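Local coordinates for putative O-acetylhomoserine (Thiol)-lyase (Campylobacter jejuni, PDB 4OC9), which probably uses pyridoxal 5'-phosphate to transfer the aminocarboxypropyl group of O-acetylhomoserine to a sulfur nucleophile, as a member of the trans-sulfuration enzyme family, at residues Gln67-Val72 against Gly216-Glu221; Arg128-Asp133 against Lys147-Glu152; Asp136-Val141 against Asn168-Lys173; Ala162-Ile167 against Phe188-Phe193. One frame throughout, in Å; residues are numbered along the deposited sequence.

Contact 1: Gln67-Val72 against Gly216-Glu221; sequences QRLANV and GGALIE
Helix-on-sheet packing in the large mixed sheet of a PLP-dependent enzyme brings Leu69 and Ala70 of helix 60-73 onto Ala218 and Ile220 of strand 217-221. The axes of the two short segments approach to 8.7 Å and cross at -52°. Alternation along the strand turns the side chains of Ala218 and Ile220 toward the helix, while Leu219 between them packs against helices 84-93 and 257-270.

Ile220 supplies two branches. Its CG2 lies against the backbone of Ala70, 3.9 Å from Ala70 CA. Its CG1 arm, anti to the carbonyl carbon (chi1 -54°), carries CD1 instead to Leu69, where it stands 3.9 Å from Leu69 CB. The two residues of the helix are thus met by different methyl groups of one isoleucine. Two residues earlier on the strand, Leu69 CD1 touches Ala218 CB at 3.8 Å, an ordinary methyl-to-methyl contact.

All four residues are buried, and no hydrogen bond joins the segments. Leu69 also touches Leu204 and Leu286, the latter from helix 276-309, and Ile220 continues onto Phe193. Aliphatic side chains packed between a helix and a strand of the sheet are typical of the three-layer alpha/beta/alpha core of fold-type I PLP enzymes.

Contact 2: Arg128-Asp133 against Lys147-Glu152; sequences REFDID and KAIFFE
A buried apolar contact between non-adjacent strands of the large sheet, formed by Phe130 with Ile149 and the backbone of Phe150, sits near the edge where strand 126-130 is outermost within the chain. Strand 101-105 runs between the two, hydrogen-bonded to both, so the partners meet across it rather than edge to edge. The nearest CA atoms, those of Phe130 and Ile149, are accordingly 9.5 Å apart, and no hydrogen bond crosses the interface.

The Phe130 ring bridges that gap. Its CG sits between the backbone N and the carbonyl carbon (chi1 73°), which directs the ring over the intervening strand toward 147-152. Ring atom CE1 comes 3.8 Å from Phe150 O and 4.2 Å from Ile149 CG2, both approached obliquely. CZ is also near the same carbonyl, 4.1 Å from Phe150 O. The ring is therefore in contact with a peptide oxygen as well as a methyl group, while the Phe150 ring is turned to other neighbours and packs on Ile179.

Just past the strand the chain bends in an Asx turn. Asp131 OD1 accepts from Asp133 N at 3.0 Å, met from above the carboxylate plane, 64° out of it. Asp131 N is hydrogen-bonded to Ser137 OG, tying the bend to helix 136-141.

Beyond the contact, Ile149 and Phe151 pack against helix 164-174 through Ile167. Leu138 of helix 136-141 touches both Phe130 and Ile149, so two helices close over the side of the sheet on which the ring lies.

Contact 3: Asp136-Val141 against Asn168-Lys173; sequences DSLEKV and NQIAKK
Helix 136-141, the helix of the beta-alpha-beta crossover between parallel strands 126-130 and 146-152, lies beside helix 164-174 on the large sheet. The two run in nearly the same direction, the axes of their short segments 10.6 Å apart and crossing at -20°. Leu138 and Ile170 make the apolar part. Leu138 CD2 meets Ile170 CG2 at 4.2 Å, the two side chains slanting across each other. Leu138 also faces the sheet, while Ile170 also touches Leu135 and Ile142.

The carboxylate of Glu139 also lies against the isoleucine: Glu139 OE2 is 3.8 Å from Ile170 CG1. A bend at chi2 (-83°) folds the glutamate chain back to reach this place, so the carboxylate touches the isoleucine as well as the lysine.

The polar part lies on the more exposed side. Lys173, one turn after Ile170, extends from its own helix and bends at chi3 to bring NZ across the glutamate at about a right angle. His174 NE2 is a further hydrogen-bond partner of Glu139 OE1, giving the carboxylate a second anchor on the same helix. In the salt bridge Lys173 NZ makes a weak bond to Glu139 OE1 and a shorter one, 3.1 Å, to the syn side of Glu139 OE2, 19° out of the carboxylate plane.

Contact 4: Ala162-Ile167 against Phe188-Phe193; sequences ADIEKI and FLLQPF
Ile164, in the first turn of helix 164-174, packs against Leu190 and Pro192 in the loop between strands 177-181 and 199-203. One methyl does the touching: Ile164 CD1 stands 4.2 Å from Leu190 CD2 and 4.5 Å from Pro192 CA. The isoleucine chain is extended at chi2 (175°), which pushes CD1 forward between the leucine branch and the backbone of the proline. These are loose van der Waals contacts, and all three residues are buried.

In the next shell, hydrogen bonds hold the backbone of each segment: Leu190 O with Asn182 ND2, and Glu165 N with Tyr333 OH. Pro192 also packs on Asn182 and begins a short 3-10 segment, so the loop starts to coil where it meets the isoleucine. On the helix side, Asp163 occupies the N-cap position, although its side chain makes no capping bond, and is the centre of an inverse gamma turn; its OD1 bonds the same Tyr333 OH.

Tyr333 of helix 327-333 touches both Ile164 and Leu190, and so flanks the contact. Toward the sheet, Ile164 packs on Phe151 of strand 146-152, placing the start of helix 164-174 between that strand, the 188-193 loop and helix 327-333.

In the fold
From the N terminus, helix 60-73 opens contact 1, whose loop closes only at strand 217-221 and encloses the other three. Within it, strand 126-130 opens contact 2 and helix 136-141 opens contact 3; contact 2 closes at strand 146-152 before contact 3 closes on helix 164-174, so the two cross. Contact 4 opens at the start of that same helix, after contact 2 has closed, and crosses contact 3 before ending in the 188-193 loop. Contacts 1 and 2 both reach the large sheet, their centres about 22 Å apart. Contact 4 touches contact 1 where the loop meets strand 217-221.

Contact 1: Gln67-Val72 against Gly216-Glu221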
# COMPACT_ATOMS: atom_id res chain seq x y z
N GLN D 67 -7.72 -9.37 -17.23
CA GLN D 67 -7.47 -10.40 -18.22
C GLN D 67 -7.34 -11.79 -17.57
O GLN D 67 -7.85 -12.78 -18.10
CB GLN D 67 -6.26 -10.04 -19.08
CG GLN D 67 -6.13 -10.94 -20.30
CD GLN D 67 -7.32 -10.77 -21.23
OE1 GLN D 67 -7.65 -9.65 -21.68
NE2 GLN D 67 -7.95 -11.88 -21.58
N ARG D 68 -6.67 -11.87 -16.44
CA ARG D 68 -6.55 -13.16 -15.78
C ARG D 68 -7.91 -13.64 -15.32
O ARG D 68 -8.20 -14.84 -15.42
CB ARG D 68 -5.58 -13.17 -14.60
CG ARG D 68 -4.12 -13.06 -15.01
CD ARG D 68 -3.22 -13.21 -13.81
NE ARG D 68 -1.82 -13.03 -14.18
CZ ARG D 68 -0.82 -12.96 -13.31
NH1 ARG D 68 -1.06 -13.00 -12.02
NH2 ARG D 68 0.42 -12.78 -13.74
N LEU D 69 -8.73 -12.76 -14.76
CA LEU D 69 -10.07 -13.19 -14.33
C LEU D 69 -10.84 -13.72 -15.54
O LEU D 69 -11.59 -14.70 -15.42
CB LEU D 69 -10.85 -12.06 -13.66
CG LEU D 69 -10.47 -11.67 -12.24
CD1 LEU D 69 -11.04 -10.31 -11.89
CD2 LEU D 69 -10.94 -12.74 -11.29
N ALA D 70 -10.66 -13.07 -16.69
CA ALA D 70 -11.32 -13.52 -17.90
C ALA D 70 -10.77 -14.90 -18.32
O ALA D 70 -11.52 -15.76 -18.76
CB ALA D 70 -11.12 -12.52 -19.04
N ASN D 71 -9.48 -15.06 -18.22
CA ASN D 71 -8.83 -16.31 -18.57
C ASN D 71 -9.29 -17.46 -17.71
O ASN D 71 -9.59 -18.52 -18.23
CB ASN D 71 -7.30 -16.19 -18.52
CG ASN D 71 -6.77 -15.23 -19.56
OD1 ASN D 71 -7.52 -14.74 -20.37
ND2 ASN D 71 -5.49 -14.94 -19.51
N VAL D 72 -9.37 -17.26 -16.40
CA VAL D 72 -9.82 -18.36 -15.53
C VAL D 72 -11.28 -18.70 -15.78
O VAL D 72 -11.65 -19.84 -15.63
CB VAL D 72 -9.54 -18.16 -14.01
CG1 VAL D 72 -8.05 -18.01 -13.81
CG2 VAL D 72 -10.26 -16.96 -13.44
N GLY D 216 -13.61 -4.82 -4.06
CA GLY D 216 -13.49 -4.80 -5.52
C GLY D 216 -14.51 -5.64 -6.27
O GLY D 216 -15.15 -6.51 -5.73
N GLY D 217 -14.67 -5.33 -7.55
CA GLY D 217 -15.59 -6.05 -8.42
C GLY D 217 -15.07 -6.21 -9.83
O GLY D 217 -14.07 -5.60 -10.22
N ALA D 218 -15.73 -7.06 -10.60
CA ALA D 218 -15.33 -7.26 -11.99
C ALA D 218 -16.48 -7.64 -12.90
O ALA D 218 -17.41 -8.33 -12.48
CB ALA D 218 -14.27 -8.33 -12.08
N LEU D 219 -16.40 -7.18 -14.15
CA LEU D 219 -17.40 -7.53 -15.16
C LEU D 219 -16.60 -8.27 -16.21
O LEU D 219 -15.63 -7.74 -16.75
CB LEU D 219 -18.10 -6.36 -15.85
CG LEU D 219 -18.88 -5.34 -15.04
CD1 LEU D 219 -17.87 -4.40 -14.38
CD2 LEU D 219 -19.80 -4.52 -15.94
N ILE D 220 -17.04 -9.48 -16.52
CA ILE D 220 -16.36 -10.30 -17.50
C ILE D 220 -17.31 -10.68 -18.63
O ILE D 220 -18.46 -11.07 -18.39
CB ILE D 220 -15.87 -11.57 -16.82
CG1 ILE D 220 -15.02 -11.21 -15.61
CG2 ILE D 220 -15.08 -12.42 -17.81
CD1 ILE D 220 -14.56 -12.40 -14.82
N GLU D 221 -16.83 -10.58 -19.87
CA GLU D 221 -17.70 -10.92 -21.00
C GLU D 221 -17.19 -12.16 -21.72
O GLU D 221 -15.97 -12.43 -21.80
CB GLU D 221 -17.85 -9.78 -22.00
CG GLU D 221 -16.68 -9.53 -22.96
CD GLU D 221 -16.96 -8.36 -23.91
OE1 GLU D 221 -17.20 -8.62 -25.11
OE2 GLU D 221 -17.07 -7.19 -23.46

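Contact 2: Arg128-Asp133 against Lys147-Glu152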
# COMPACT_ATOMS: atom_id res chain seq x y z
N ARG D 128 -38.18 -6.41 -12.77
CA ARG D 128 -39.19 -7.47 -12.76
C ARG D 128 -38.62 -8.77 -12.21
O ARG D 128 -37.84 -9.44 -12.87
CB ARG D 128 -39.74 -7.72 -14.18
CG ARG D 128 -40.41 -6.50 -14.79
CD ARG D 128 -40.89 -6.78 -16.19
NE ARG D 128 -41.47 -5.59 -16.82
CZ ARG D 128 -41.92 -5.54 -18.07
NH1 ARG D 128 -41.85 -6.62 -18.85
NH2 ARG D 128 -42.41 -4.42 -18.54
N GLU D 129 -39.06 -9.11 -11.00
CA GLU D 129 -38.67 -10.30 -10.29
C GLU D 129 -39.14 -11.60 -10.96
O GLU D 129 -40.15 -11.62 -11.67
CB GLU D 129 -39.33 -10.26 -8.92
CG GLU D 129 -38.94 -11.38 -7.96
CD GLU D 129 -39.81 -11.39 -6.70
OE1 GLU D 129 -39.43 -11.98 -5.65
OE2 GLU D 129 -40.89 -10.79 -6.76
N PHE D 130 -38.38 -12.68 -10.78
CA PHE D 130 -38.79 -13.98 -11.34
C PHE D 130 -38.24 -15.00 -10.36
O PHE D 130 -37.31 -14.71 -9.60
CB PHE D 130 -38.34 -14.26 -12.79
CG PHE D 130 -36.87 -14.54 -12.95
CD1 PHE D 130 -35.97 -13.53 -13.18
CD2 PHE D 130 -36.41 -15.86 -12.93
CE1 PHE D 130 -34.64 -13.81 -13.35
CE2 PHE D 130 -35.08 -16.15 -13.13
CZ PHE D 130 -34.18 -15.12 -13.32
N ASP D 131 -38.84 -16.18 -10.38
CA ASP D 131 -38.46 -17.26 -9.51
C ASP D 131 -37.52 -18.23 -10.25
O ASP D 131 -37.93 -18.86 -11.24
CB ASP D 131 -39.74 -17.98 -9.05
CG ASP D 131 -39.49 -19.11 -8.04
OD1 ASP D 131 -38.34 -19.37 -7.59
OD2 ASP D 131 -40.49 -19.77 -7.70
N ILE D 132 -36.28 -18.37 -9.77
CA ILE D 132 -35.33 -19.29 -10.42
C ILE D 132 -35.81 -20.73 -10.34
O ILE D 132 -35.33 -21.57 -11.09
CB ILE D 132 -33.91 -19.35 -9.83
CG1 ILE D 132 -34.04 -19.47 -8.33
CG2 ILE D 132 -33.11 -18.13 -10.16
CD1 ILE D 132 -32.85 -20.19 -7.75
N ASP D 133 -36.66 -21.04 -9.37
CA ASP D 133 -37.19 -22.40 -9.21
C ASP D 133 -38.37 -22.71 -10.12
O ASP D 133 -38.77 -23.85 -10.21
CB ASP D 133 -37.58 -22.65 -7.75
CG ASP D 133 -36.37 -22.72 -6.82
OD1 ASP D 133 -35.31 -23.18 -7.27
OD2 ASP D 133 -36.52 -22.39 -5.62
N LYS D 147 -33.94 -5.83 -21.10
CA LYS D 147 -32.54 -5.82 -21.58
C LYS D 147 -31.54 -6.77 -20.89
O LYS D 147 -30.43 -6.96 -21.38
CB LYS D 147 -32.00 -4.41 -21.44
CG LYS D 147 -32.89 -3.38 -22.07
CD LYS D 147 -33.20 -3.68 -23.53
CE LYS D 147 -33.93 -2.51 -24.15
NZ LYS D 147 -34.35 -2.87 -25.51
N ALA D 148 -31.93 -7.34 -19.76
CA ALA D 148 -31.04 -8.25 -19.05
C ALA D 148 -31.79 -9.21 -18.12
O ALA D 148 -32.88 -8.91 -17.63
CB ALA D 148 -30.00 -7.47 -18.26
N ILE D 149 -31.18 -10.38 -17.95
CA ILE D 149 -31.69 -11.46 -17.09
C ILE D 149 -30.56 -11.68 -16.07
O ILE D 149 -29.47 -12.16 -16.44
CB ILE D 149 -32.01 -12.71 -17.88
CG1 ILE D 149 -33.18 -12.41 -18.85
CG2 ILE D 149 -32.39 -13.81 -16.92
CD1 ILE D 149 -33.55 -13.53 -19.79
N PHE D 150 -30.82 -11.29 -14.82
CA PHE D 150 -29.84 -11.36 -13.76
C PHE D 150 -30.12 -12.39 -12.70
O PHE D 150 -31.23 -12.48 -12.21
CB PHE D 150 -29.77 -10.00 -13.07
CG PHE D 150 -28.66 -9.90 -12.06
CD1 PHE D 150 -28.84 -10.30 -10.75
CD2 PHE D 150 -27.43 -9.37 -12.43
CE1 PHE D 150 -27.81 -10.22 -9.84
CE2 PHE D 150 -26.39 -9.29 -11.51
CZ PHE D 150 -26.59 -9.72 -10.22
N PHE D 151 -29.08 -13.14 -12.36
CA PHE D 151 -29.19 -14.18 -11.35
C PHE D 151 -27.83 -14.56 -10.80
O PHE D 151 -26.79 -14.17 -11.35
CB PHE D 151 -29.81 -15.44 -11.94
CG PHE D 151 -28.94 -16.11 -12.95
CD1 PHE D 151 -28.93 -15.68 -14.25
CD2 PHE D 151 -28.19 -17.20 -12.61
CE1 PHE D 151 -28.16 -16.33 -15.20
CE2 PHE D 151 -27.40 -17.85 -13.55
CZ PHE D 151 -27.38 -17.41 -14.85
N GLU D 152 -27.84 -15.32 -9.71
CA GLU D 152 -26.61 -15.79 -9.08
C GLU D 152 -26.49 -17.29 -9.33
O GLU D 152 -27.50 -18.02 -9.41
CB GLU D 152 -26.59 -15.47 -7.60
CG GLU D 152 -26.48 -13.98 -7.30
CD GLU D 152 -26.52 -13.61 -5.82
OE1 GLU D 152 -26.53 -14.51 -4.97
OE2 GLU D 152 -26.59 -12.39 -5.53

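Contact 3: Asp136-Val141 against Asn168-Lys173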
# COMPACT_ATOMS: atom_id res chain seq x y z
N ASP D 136 -40.96 -20.64 -15.82
CA ASP D 136 -42.05 -20.12 -16.65
C ASP D 136 -42.27 -18.67 -16.19
O ASP D 136 -42.66 -17.82 -17.01
CB ASP D 136 -43.36 -20.91 -16.50
CG ASP D 136 -43.28 -22.33 -17.03
OD1 ASP D 136 -42.37 -22.63 -17.85
OD2 ASP D 136 -44.16 -23.15 -16.66
N SER D 137 -42.01 -18.39 -14.91
CA SER D 137 -42.18 -17.04 -14.36
C SER D 137 -41.26 -16.03 -15.05
O SER D 137 -41.51 -14.83 -15.03
CB SER D 137 -41.94 -16.99 -12.85
OG SER D 137 -40.59 -17.32 -12.52
N LEU D 138 -40.17 -16.52 -15.64
CA LEU D 138 -39.25 -15.65 -16.36
C LEU D 138 -39.84 -15.25 -17.71
O LEU D 138 -39.84 -14.06 -18.07
CB LEU D 138 -37.87 -16.30 -16.51
CG LEU D 138 -36.82 -15.54 -17.33
CD1 LEU D 138 -36.65 -14.09 -16.89
CD2 LEU D 138 -35.50 -16.29 -17.27
N GLU D 139 -40.34 -16.23 -18.47
CA GLU D 139 -40.98 -15.96 -19.80
C GLU D 139 -42.05 -14.89 -19.66
O GLU D 139 -42.18 -13.99 -20.47
CB GLU D 139 -41.70 -17.19 -20.29
CG GLU D 139 -40.84 -18.38 -20.65
CD GLU D 139 -40.22 -18.37 -22.05
OE1 GLU D 139 -40.23 -17.31 -22.67
OE2 GLU D 139 -39.73 -19.46 -22.52
N LYS D 140 -42.83 -15.06 -18.61
CA LYS D 140 -43.92 -14.16 -18.27
C LYS D 140 -43.58 -12.68 -18.15
O LYS D 140 -44.33 -11.84 -18.63
CB LYS D 140 -44.51 -14.64 -16.94
CG LYS D 140 -45.68 -13.82 -16.41
CD LYS D 140 -46.22 -14.40 -15.11
CE LYS D 140 -47.41 -13.61 -14.61
NZ LYS D 140 -47.98 -14.19 -13.36
N VAL D 141 -42.46 -12.35 -17.50
CA VAL D 141 -42.09 -10.94 -17.33
C VAL D 141 -41.29 -10.35 -18.49
O VAL D 141 -41.02 -9.14 -18.50
CB VAL D 141 -41.36 -10.70 -16.00
CG1 VAL D 141 -42.29 -11.00 -14.83
CG2 VAL D 141 -40.05 -11.49 -15.92
N ASN D 168 -30.42 -19.97 -19.96
CA ASN D 168 -29.77 -19.71 -21.21
C ASN D 168 -30.71 -19.91 -22.40
O ASN D 168 -30.75 -19.08 -23.30
CB ASN D 168 -28.62 -20.66 -21.42
CG ASN D 168 -27.84 -20.34 -22.66
OD1 ASN D 168 -27.48 -19.17 -22.89
ND2 ASN D 168 -27.52 -21.36 -23.46
N GLN D 169 -31.44 -21.02 -22.40
CA GLN D 169 -32.39 -21.29 -23.49
C GLN D 169 -33.33 -20.13 -23.70
O GLN D 169 -33.48 -19.64 -24.81
CB GLN D 169 -33.25 -22.52 -23.21
CG GLN D 169 -32.62 -23.90 -23.34
CD GLN D 169 -33.53 -24.99 -22.76
OE1 GLN D 169 -34.55 -24.69 -22.14
NE2 GLN D 169 -33.13 -26.24 -22.93
N ILE D 170 -33.97 -19.73 -22.63
CA ILE D 170 -34.91 -18.63 -22.65
C ILE D 170 -34.25 -17.34 -23.11
O ILE D 170 -34.82 -16.60 -23.92
CB ILE D 170 -35.53 -18.42 -21.26
CG1 ILE D 170 -36.37 -19.66 -20.86
CG2 ILE D 170 -36.40 -17.18 -21.26
CD1 ILE D 170 -36.98 -19.62 -19.47
N ALA D 171 -33.07 -17.07 -22.57
CA ALA D 171 -32.34 -15.86 -22.90
C ALA D 171 -31.92 -15.85 -24.36
O ALA D 171 -32.09 -14.84 -25.03
CB ALA D 171 -31.12 -15.73 -22.02
N LYS D 172 -31.39 -16.96 -24.85
CA LYS D 172 -30.97 -17.02 -26.25
C LYS D 172 -32.14 -16.90 -27.22
O LYS D 172 -32.01 -16.29 -28.29
CB LYS D 172 -30.03 -18.23 -26.55
CG LYS D 172 -28.66 -18.03 -25.89
CD LYS D 172 -27.58 -19.00 -26.40
CE LYS D 172 -26.24 -18.88 -25.69
NZ LYS D 172 -25.61 -17.54 -25.51
N LYS D 173 -33.28 -17.43 -26.83
CA LYS D 173 -34.44 -17.40 -27.67
C LYS D 173 -34.85 -15.94 -27.95
O LYS D 173 -35.03 -15.55 -29.09
CB LYS D 173 -35.60 -18.14 -27.01
CG LYS D 173 -36.79 -18.33 -27.93
CD LYS D 173 -37.97 -18.96 -27.23
CE LYS D 173 -38.58 -18.02 -26.20
NZ LYS D 173 -39.75 -18.70 -25.57

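Contact 4: Ala162-Ile167 against Phe188-Phe193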
# COMPACT_ATOMS: atom_id res chain seq x y z
N ALA D 162 -28.97 -22.09 -9.52
CA ALA D 162 -29.74 -21.81 -10.73
C ALA D 162 -29.48 -22.85 -11.81
O ALA D 162 -28.34 -23.27 -12.01
CB ALA D 162 -29.37 -20.42 -11.25
N ASP D 163 -30.53 -23.25 -12.52
CA ASP D 163 -30.40 -24.21 -13.59
C ASP D 163 -30.04 -23.32 -14.79
O ASP D 163 -30.88 -22.90 -15.59
CB ASP D 163 -31.69 -25.00 -13.81
CG ASP D 163 -31.50 -26.16 -14.76
OD1 ASP D 163 -30.51 -26.18 -15.54
OD2 ASP D 163 -32.37 -27.08 -14.75
N ILE D 164 -28.75 -23.09 -14.90
CA ILE D 164 -28.20 -22.22 -15.94
C ILE D 164 -28.62 -22.54 -17.37
O ILE D 164 -29.06 -21.63 -18.07
CB ILE D 164 -26.67 -22.12 -15.84
CG1 ILE D 164 -26.27 -21.66 -14.43
CG2 ILE D 164 -26.16 -21.13 -16.87
CD1 ILE D 164 -24.77 -21.64 -14.19
N GLU D 165 -28.50 -23.79 -17.79
CA GLU D 165 -28.90 -24.19 -19.16
C GLU D 165 -30.32 -23.74 -19.56
O GLU D 165 -30.53 -23.33 -20.69
CB GLU D 165 -28.82 -25.69 -19.38
CG GLU D 165 -27.43 -26.27 -19.31
CD GLU D 165 -27.45 -27.76 -19.56
OE1 GLU D 165 -28.54 -28.31 -19.87
OE2 GLU D 165 -26.37 -28.38 -19.44
N LYS D 166 -31.25 -23.83 -18.62
CA LYS D 166 -32.64 -23.43 -18.87
C LYS D 166 -32.79 -21.95 -18.93
O LYS D 166 -33.64 -21.46 -19.67
CB LYS D 166 -33.56 -24.03 -17.83
CG LYS D 166 -33.60 -25.53 -17.93
CD LYS D 166 -34.58 -26.14 -16.97
CE LYS D 166 -34.57 -27.66 -17.14
NZ LYS D 166 -35.51 -28.35 -16.22
N ILE D 167 -32.00 -21.21 -18.16
CA ILE D 167 -32.06 -19.76 -18.21
C ILE D 167 -31.51 -19.33 -19.56
O ILE D 167 -32.04 -18.45 -20.23
CB ILE D 167 -31.28 -19.11 -17.08
CG1 ILE D 167 -31.98 -19.39 -15.76
CG2 ILE D 167 -31.24 -17.60 -17.25
CD1 ILE D 167 -31.26 -18.86 -14.52
N PHE D 188 -13.41 -21.30 -10.01
CA PHE D 188 -12.83 -22.62 -9.83
C PHE D 188 -13.80 -23.72 -9.52
O PHE D 188 -13.43 -24.89 -9.61
CB PHE D 188 -11.70 -22.60 -8.80
CG PHE D 188 -10.54 -21.79 -9.24
CD1 PHE D 188 -9.54 -22.37 -9.96
CD2 PHE D 188 -10.49 -20.43 -8.94
CE1 PHE D 188 -8.48 -21.61 -10.39
CE2 PHE D 188 -9.42 -19.66 -9.35
CZ PHE D 188 -8.41 -20.26 -10.08
N LEU D 189 -15.02 -23.40 -9.14
CA LEU D 189 -16.00 -24.45 -8.86
C LEU D 189 -17.07 -24.50 -9.92
O LEU D 189 -17.72 -25.51 -10.09
CB LEU D 189 -16.62 -24.26 -7.49
CG LEU D 189 -15.58 -24.21 -6.35
CD1 LEU D 189 -16.27 -24.08 -5.00
CD2 LEU D 189 -14.71 -25.46 -6.37
N LEU D 190 -17.24 -23.41 -10.65
CA LEU D 190 -18.25 -23.31 -11.67
C LEU D 190 -17.88 -22.31 -12.75
O LEU D 190 -17.42 -21.21 -12.46
CB LEU D 190 -19.57 -22.90 -11.01
CG LEU D 190 -20.77 -22.77 -11.93
CD1 LEU D 190 -21.05 -24.11 -12.59
CD2 LEU D 190 -21.97 -22.36 -11.13
N GLN D 191 -18.15 -22.68 -14.01
CA GLN D 191 -17.83 -21.81 -15.14
C GLN D 191 -19.09 -21.47 -15.92
O GLN D 191 -19.41 -22.11 -16.89
CB GLN D 191 -16.85 -22.52 -16.07
CG GLN D 191 -15.58 -23.08 -15.45
CD GLN D 191 -15.75 -24.40 -14.65
OE1 GLN D 191 -16.62 -25.24 -14.94
NE2 GLN D 191 -14.87 -24.58 -13.66
N PRO D 192 -19.81 -20.43 -15.49
CA PRO D 192 -21.05 -20.11 -16.19
C PRO D 192 -20.92 -19.96 -17.70
O PRO D 192 -21.88 -20.30 -18.43
CB PRO D 192 -21.49 -18.80 -15.55
CG PRO D 192 -20.91 -18.86 -14.18
CD PRO D 192 -19.58 -19.55 -14.34
N PHE D 193 -19.80 -19.48 -18.20
CA PHE D 193 -19.67 -19.35 -19.66
C PHE D 193 -19.87 -20.67 -20.40
O PHE D 193 -20.36 -20.68 -21.54
CB PHE D 193 -18.38 -18.68 -20.13
CG PHE D 193 -18.23 -17.28 -19.65
CD1 PHE D 193 -19.27 -16.38 -19.81
CD2 PHE D 193 -16.99 -16.81 -19.25
CE1 PHE D 193 -19.13 -15.07 -19.43
CE2 PHE D 193 -16.84 -15.47 -18.91
CZ PHE D 193 -17.91 -14.60 -19.00